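Blr6230 protein (Bradyrhizobium diazoefficiens USDA 110, PDB 5NGG) acts as a subclass B3 metallo-beta-lactamase, a zinc-dependent hydrolase that probably opens the beta-lactam ring of antibiotics. Local coordinates at residues 77-80 against 81-85; 105-108 against 109-112; 140-143 against 144-147. All coordinates share one frame; numbering follows the deposited sequence.

Overall arrangement
Following the chain from the N terminus, the three contacts come in series; all are local, so none nests within or crosses another, and none closes a long loop. Contact 1 lies within helix 77-86, which links strands 65-69 and 94-98. Contact 2 rounds the tight turn from helix 104-107, with its zinc ligands, into helix 110-117. Contact 3 curls part of the loop between helix 128-133 and strand 154-156. Contacts 1 and 2 touch, through the K81-E112 salt bridge and the packing of T77 on G109 and E112. Contact 2 meets contact 3 where T107 packs on F147. Contacts 1 and 3 stay about 9 Å apart at their nearest atoms.

Contact 1: 77-80 against 81-85; sequences TGMI and KDNIA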
# COMPACT_ATOMS: atom_id res chain seq x y z
N THR A 77 4.74 -14.98 1.39
CA THR A 77 4.33 -14.82 2.79
C THR A 77 5.40 -15.31 3.75
O THR A 77 5.64 -14.66 4.78
CB THR A 77 2.98 -15.48 3.04
OG1 THR A 77 2.05 -14.95 2.10
CG2 THR A 77 2.43 -15.21 4.43
N GLY A 78 6.05 -16.42 3.43
CA GLY A 78 7.12 -16.92 4.26
C GLY A 78 8.28 -15.96 4.41
O GLY A 78 8.83 -15.82 5.48
N MET A 79 8.66 -15.31 3.31
CA MET A 79 9.68 -14.28 3.32
C MET A 79 9.31 -13.11 4.25
O MET A 79 10.13 -12.63 5.01
CB MET A 79 9.96 -13.75 1.91
CG MET A 79 10.93 -12.59 1.90
SD MET A 79 11.29 -11.99 0.25
CE MET A 79 12.45 -13.24 -0.29
N ILE A 80 8.09 -12.63 4.15
CA ILE A 80 7.64 -11.55 5.02
C ILE A 80 7.72 -11.98 6.48
O ILE A 80 8.23 -11.23 7.32
CB ILE A 80 6.22 -11.08 4.64
CG1 ILE A 80 6.11 -10.60 3.18
CG2 ILE A 80 5.74 -9.99 5.59
CD1 ILE A 80 7.14 -9.59 2.71
N LYS A 81 7.23 -13.17 6.79
CA LYS A 81 7.26 -13.66 8.17
C LYS A 81 8.72 -13.76 8.65
O LYS A 81 9.03 -13.44 9.81
CB LYS A 81 6.51 -15.00 8.27
CG LYS A 81 4.99 -14.86 8.13
CD LYS A 81 4.20 -16.07 8.60
CE LYS A 81 4.27 -17.21 7.63
NZ LYS A 81 3.36 -18.32 8.03
N ASP A 82 9.61 -14.21 7.76
CA ASP A 82 11.04 -14.28 8.07
C ASP A 82 11.63 -12.90 8.37
O ASP A 82 12.39 -12.76 9.35
CB ASP A 82 11.80 -14.97 6.93
CG ASP A 82 11.62 -16.49 6.92
OD1 ASP A 82 11.10 -17.06 7.90
OD2 ASP A 82 12.02 -17.11 5.91
N ASN A 83 11.30 -11.89 7.56
CA ASN A 83 11.78 -10.53 7.80
C ASN A 83 11.33 -9.97 9.16
O ASN A 83 12.09 -9.28 9.84
CB ASN A 83 11.31 -9.61 6.68
CG ASN A 83 12.01 -9.88 5.38
OD1 ASN A 83 13.08 -10.52 5.35
ND2 ASN A 83 11.42 -9.42 4.30
N ILE A 84 10.08 -10.25 9.52
CA ILE A 84 9.54 -9.86 10.83
C ILE A 84 10.41 -10.45 11.93
O ILE A 84 10.80 -9.75 12.87
CB ILE A 84 8.04 -10.27 10.93
CG1 ILE A 84 7.23 -9.40 9.95
CG2 ILE A 84 7.51 -10.12 12.35
CD1 ILE A 84 5.80 -9.84 9.75
N ALA A 85 10.70 -11.74 11.81
CA ALA A 85 11.51 -12.41 12.83
C ALA A 85 12.95 -11.89 12.86
O ALA A 85 13.56 -11.80 13.95
CB ALA A 85 11.49 -13.90 12.58
O HOH W 1 8.78 -18.11 7.29
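T77, G78, M79 and I80 meet K81, D82, N83 and I84 in i to i+4 contacts along a single helix, 77-86. This is the helix of a beta-alpha-beta crossover between strands 65-69 and 94-98, parallel neighbours in a sheet of the metallo-beta-lactamase fold. Four regular backbone bonds join the halves, from K81 N, D82 N, N83 N and I84 N back to the carbonyl oxygens of T77, G78, M79 and I80.

K81 runs back along the helix past the T77 carbonyl, with its CG 3.4 Å from T77 O. A bend at chi3 (-75°) then carries CE to 4.2 Å from T77 CG2, and NZ reaches salt bridges with E112 and E116. A zinc ion has been seen at these three residues in crystals of this protein; none is bound to this chain here, where the ammonium group is paired with both carboxylates. T77 itself leans on helix 110-117.

On the exposed side, a water gives one hydrogen to G78 O at 2.9 Å; its other bond, to D82 OD1, is less certain, since D82 has two deposited conformers. The G78 carbonyl thus accepts from both the water and D82 N.

M79 and N83 lie side by side and point the same way, M79 CG being 4.0 Å from N83 ND2. ND2 donates to the carbonyl of V50, which ties the helix to the neighbouring loop.

I80 and I84 sit on the buried face, where I80 packs on V57 and I84 on F89. I84 stretches out (chi2 169°) past the I80 carbonyl, CG1 lying 3.4 Å from I80 O, and its CD1 ends 4.2 Å from I80 CG2.

Contact 2: 105-108 against 109-112; sequences DHTG and GFAE. With ZN (zinc ion), chain C.
T107 lies over one face of the F110 ring in a CH-pi contact: its CA is 3.9 Å from the centroid of that ring, 14° off the ring normal and displaced toward the rim. The T107 methyl extends this apolar patch, CG2 coming to 3.7 Å from F110 CE2. With chi1 at 62°, the T107 hydroxyl sits between the backbone N and the carbonyl carbon and makes a weak hydrogen bond to H103 O. L131 of helix 128-133 packs on both T107 and F110.

Among the hydrogen bonds, F110 N to T107 O (3.1 Å) closes a type I turn through G108 and G109. The bond is nearly straight at the hydrogen (169°), but the donor stands above the carbonyl plane. T71 OG1 braces the turn from outside, bonded to both H106 O and G109 N.

Waters continue the bonding into helix 110-117. One links T107 O to A111 N, another G108 O to E112 N, and a third gives hydrogens to G108 O and E112 OE1. Two backbone N-H groups of the helix's first turn are therefore met by water. E112 OE2 turns instead to K81.

Metal bonds occupy the other end. D105 and H106 close the His-X-His-X-Asp-His motif of the family, and D105 OD2 and H106 NE2 each bind zinc at 2.1 Å, with H242 as the third protein ligand. A water on the same zinc ion donates to D105 OD1 at 2.7 Å. The D105 carboxylate thus grips zinc directly with one oxygen and holds a zinc-bound water with the other.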
# COMPACT_ATOMS: atom_id res chain seq x y z
N ASP A 105 -0.70 -8.33 -5.05
CA ASP A 105 0.66 -8.02 -4.65
C ASP A 105 0.75 -7.37 -3.27
O ASP A 105 1.86 -7.22 -2.74
CB ASP A 105 1.40 -7.20 -5.72
CG ASP A 105 0.71 -5.93 -6.18
OD1 ASP A 105 -0.55 -5.91 -6.33
OD2 ASP A 105 1.48 -4.95 -6.40
N HIS A 106 -0.40 -7.02 -2.69
CA HIS A 106 -0.47 -6.46 -1.33
C HIS A 106 -1.30 -7.31 -0.37
O HIS A 106 -1.21 -7.12 0.84
CB HIS A 106 -0.99 -5.03 -1.37
CG HIS A 106 -0.26 -4.20 -2.38
ND1 HIS A 106 1.06 -3.86 -2.23
CD2 HIS A 106 -0.61 -3.79 -3.62
CE1 HIS A 106 1.48 -3.25 -3.33
NE2 HIS A 106 0.48 -3.18 -4.19
N THR A 107 -2.11 -8.23 -0.89
CA THR A 107 -3.06 -9.00 -0.07
C THR A 107 -2.73 -10.48 0.01
O THR A 107 -3.45 -11.24 0.66
CB THR A 107 -4.46 -8.91 -0.67
OG1 THR A 107 -4.39 -9.50 -1.97
CG2 THR A 107 -4.98 -7.49 -0.79
N GLY A 108 -1.66 -10.89 -0.66
CA GLY A 108 -1.37 -12.30 -0.85
C GLY A 108 -1.17 -13.11 0.40
O GLY A 108 -1.35 -14.33 0.37
N GLY A 109 -0.78 -12.46 1.49
CA GLY A 109 -0.56 -13.13 2.77
C GLY A 109 -1.63 -12.91 3.82
O GLY A 109 -1.48 -13.41 4.95
N PHE A 110 -2.70 -12.16 3.48
CA PHE A 110 -3.68 -11.83 4.51
C PHE A 110 -4.39 -13.05 5.11
O PHE A 110 -4.51 -13.16 6.33
CB PHE A 110 -4.75 -10.87 3.98
CG PHE A 110 -4.30 -9.43 3.78
CD1 PHE A 110 -3.12 -8.93 4.28
CD2 PHE A 110 -5.14 -8.55 3.11
CE1 PHE A 110 -2.78 -7.59 4.09
CE2 PHE A 110 -4.80 -7.23 2.94
CZ PHE A 110 -3.63 -6.74 3.44
N ALA A 111 -4.92 -13.94 4.26
CA ALA A 111 -5.66 -15.08 4.80
C ALA A 111 -4.78 -15.92 5.72
O ALA A 111 -5.20 -16.37 6.81
CB ALA A 111 -6.23 -15.91 3.67
N GLU A 112 -3.53 -16.13 5.29
CA GLU A 112 -2.60 -16.95 6.05
C GLU A 112 -2.26 -16.31 7.39
O GLU A 112 -2.30 -16.97 8.44
CB GLU A 112 -1.33 -17.18 5.25
CG GLU A 112 -0.27 -17.96 5.99
CD GLU A 112 0.87 -18.42 5.13
OE1 GLU A 112 0.68 -18.60 3.90
OE2 GLU A 112 1.96 -18.67 5.68
ZN ZN C . 0.85 -2.93 -6.19
O HOH W 2 -0.87 -3.34 -7.25
O HOH W 3 -4.80 -13.62 1.36
O HOH W 4 -2.92 -15.68 2.48
O HOH W 5 -0.21 -16.75 2.06

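Contact 3: 140-143 against 144-147; sequences EKNE and DLAF
N142 binds the two residues that follow E143 with two different oxygens. Its backbone O accepts from L145 N at 3.1 Å, the donor standing above the carbonyl plane, and its side-chain OD1 accepts from D144 N, also at 3.1 Å but with a more bent bond (N-H...O 139°). The second bond makes an Asx turn. With N142 CG anti to the backbone N (chi1 -170°), the amide is carried forward along the chain to D144 N.

A water gives a hydrogen to N142 OD1 at 2.8 Å and a second to D144 OD2; the latter bond belongs to one of two deposited conformers of D144 and is less certain. The other end of the N142 amide, ND2, is bonded to D139 OD2. One residue along, A146 N makes a weak bond to E143 O, so the chain keeps curling.

Packing completes the turn. L145 crosses the N142 amide, its CD1 3.6 Å from N142 ND2, and goes on into a buried setting among F26, L104 and L207. A146 CB points back at the E143 carbonyl, 3.5 Å from E143 O, and lies 3.8 Å from E143 OE1. Beyond the turn, F147 pairs through its backbone with G134 and rests its ring on L104 and T107, next to the zinc-binding residues.

With OD1 accepting from an N-H and a water, and ND2 donating to a carboxylate, the N142 amide is held in its rotation about chi2. The bend therefore has a polar, partly exposed side at N142, while the L145 side chain on it is buried among apolar residues.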
# COMPACT_ATOMS: atom_id res chain seq x y z
N GLU A 140 -12.48 -10.48 -13.23
CA GLU A 140 -12.74 -11.34 -12.08
C GLU A 140 -12.48 -12.82 -12.33
O GLU A 140 -12.38 -13.60 -11.38
CB GLU A 140 -14.19 -11.16 -11.61
CG GLU A 140 -14.54 -9.73 -11.19
CD GLU A 140 -15.05 -8.82 -12.30
OE1 GLU A 140 -14.98 -9.19 -13.50
OE2 GLU A 140 -15.51 -7.70 -11.97
N LYS A 141 -12.34 -13.21 -13.60
CA LYS A 141 -12.05 -14.60 -13.97
C LYS A 141 -10.56 -14.86 -14.18
O LYS A 141 -10.15 -15.99 -14.45
CB LYS A 141 -12.83 -14.99 -15.23
CG LYS A 141 -14.33 -14.77 -15.05
CD LYS A 141 -15.18 -15.34 -16.17
CE LYS A 141 -14.83 -14.72 -17.52
N ASN A 142 -9.73 -13.82 -14.04
CA ASN A 142 -8.30 -13.96 -14.26
C ASN A 142 -7.62 -14.58 -13.04
O ASN A 142 -7.37 -13.91 -12.02
CB ASN A 142 -7.69 -12.60 -14.59
CG ASN A 142 -6.25 -12.69 -15.07
OD1 ASN A 142 -5.56 -13.68 -14.82
ND2 ASN A 142 -5.80 -11.64 -15.77
N GLU A 143 -7.30 -15.86 -13.14
CA GLU A 143 -6.70 -16.57 -12.03
C GLU A 143 -5.30 -16.11 -11.67
O GLU A 143 -4.89 -16.26 -10.53
CB GLU A 143 -6.68 -18.08 -12.32
CG GLU A 143 -8.06 -18.74 -12.37
CD GLU A 143 -8.71 -18.93 -11.01
OE1 GLU A 143 -8.15 -18.51 -9.97
OE2 GLU A 143 -9.81 -19.52 -10.97
N ASP A 144 -4.56 -15.51 -12.59
CA ASP A 144 -3.23 -15.08 -12.20
C ASP A 144 -3.24 -13.75 -11.41
O ASP A 144 -2.19 -13.31 -10.93
CB ASP A 144 -2.29 -15.08 -13.40
CG ASP A 144 -2.03 -16.49 -13.92
OD1 ASP A 144 -1.32 -17.27 -13.25
OD2 ASP A 144 -2.56 -16.83 -15.00
N LEU A 145 -4.43 -13.14 -11.26
CA LEU A 145 -4.59 -11.98 -10.38
C LEU A 145 -5.42 -12.30 -9.12
O LEU A 145 -5.70 -11.42 -8.30
CB LEU A 145 -5.20 -10.82 -11.17
CG LEU A 145 -4.41 -10.34 -12.40
CD1 LEU A 145 -5.19 -9.28 -13.13
CD2 LEU A 145 -3.03 -9.81 -12.00
N ALA A 146 -5.77 -13.57 -8.95
CA ALA A 146 -6.50 -13.99 -7.77
C ALA A 146 -5.59 -14.11 -6.56
O ALA A 146 -4.37 -14.21 -6.66
CB ALA A 146 -7.19 -15.32 -8.06
N PHE A 147 -6.22 -14.11 -5.39
CA PHE A 147 -5.49 -14.30 -4.12
C PHE A 147 -6.40 -14.98 -3.12
O PHE A 147 -7.61 -15.00 -3.31
CB PHE A 147 -4.95 -12.97 -3.59
CG PHE A 147 -6.00 -11.93 -3.34
CD1 PHE A 147 -6.65 -11.82 -2.10
CD2 PHE A 147 -6.33 -11.02 -4.34
CE1 PHE A 147 -7.60 -10.84 -1.88
CE2 PHE A 147 -7.27 -10.03 -4.12
CZ PHE A 147 -7.91 -9.94 -2.88
O HOH W 6 -4.96 -16.23 -15.92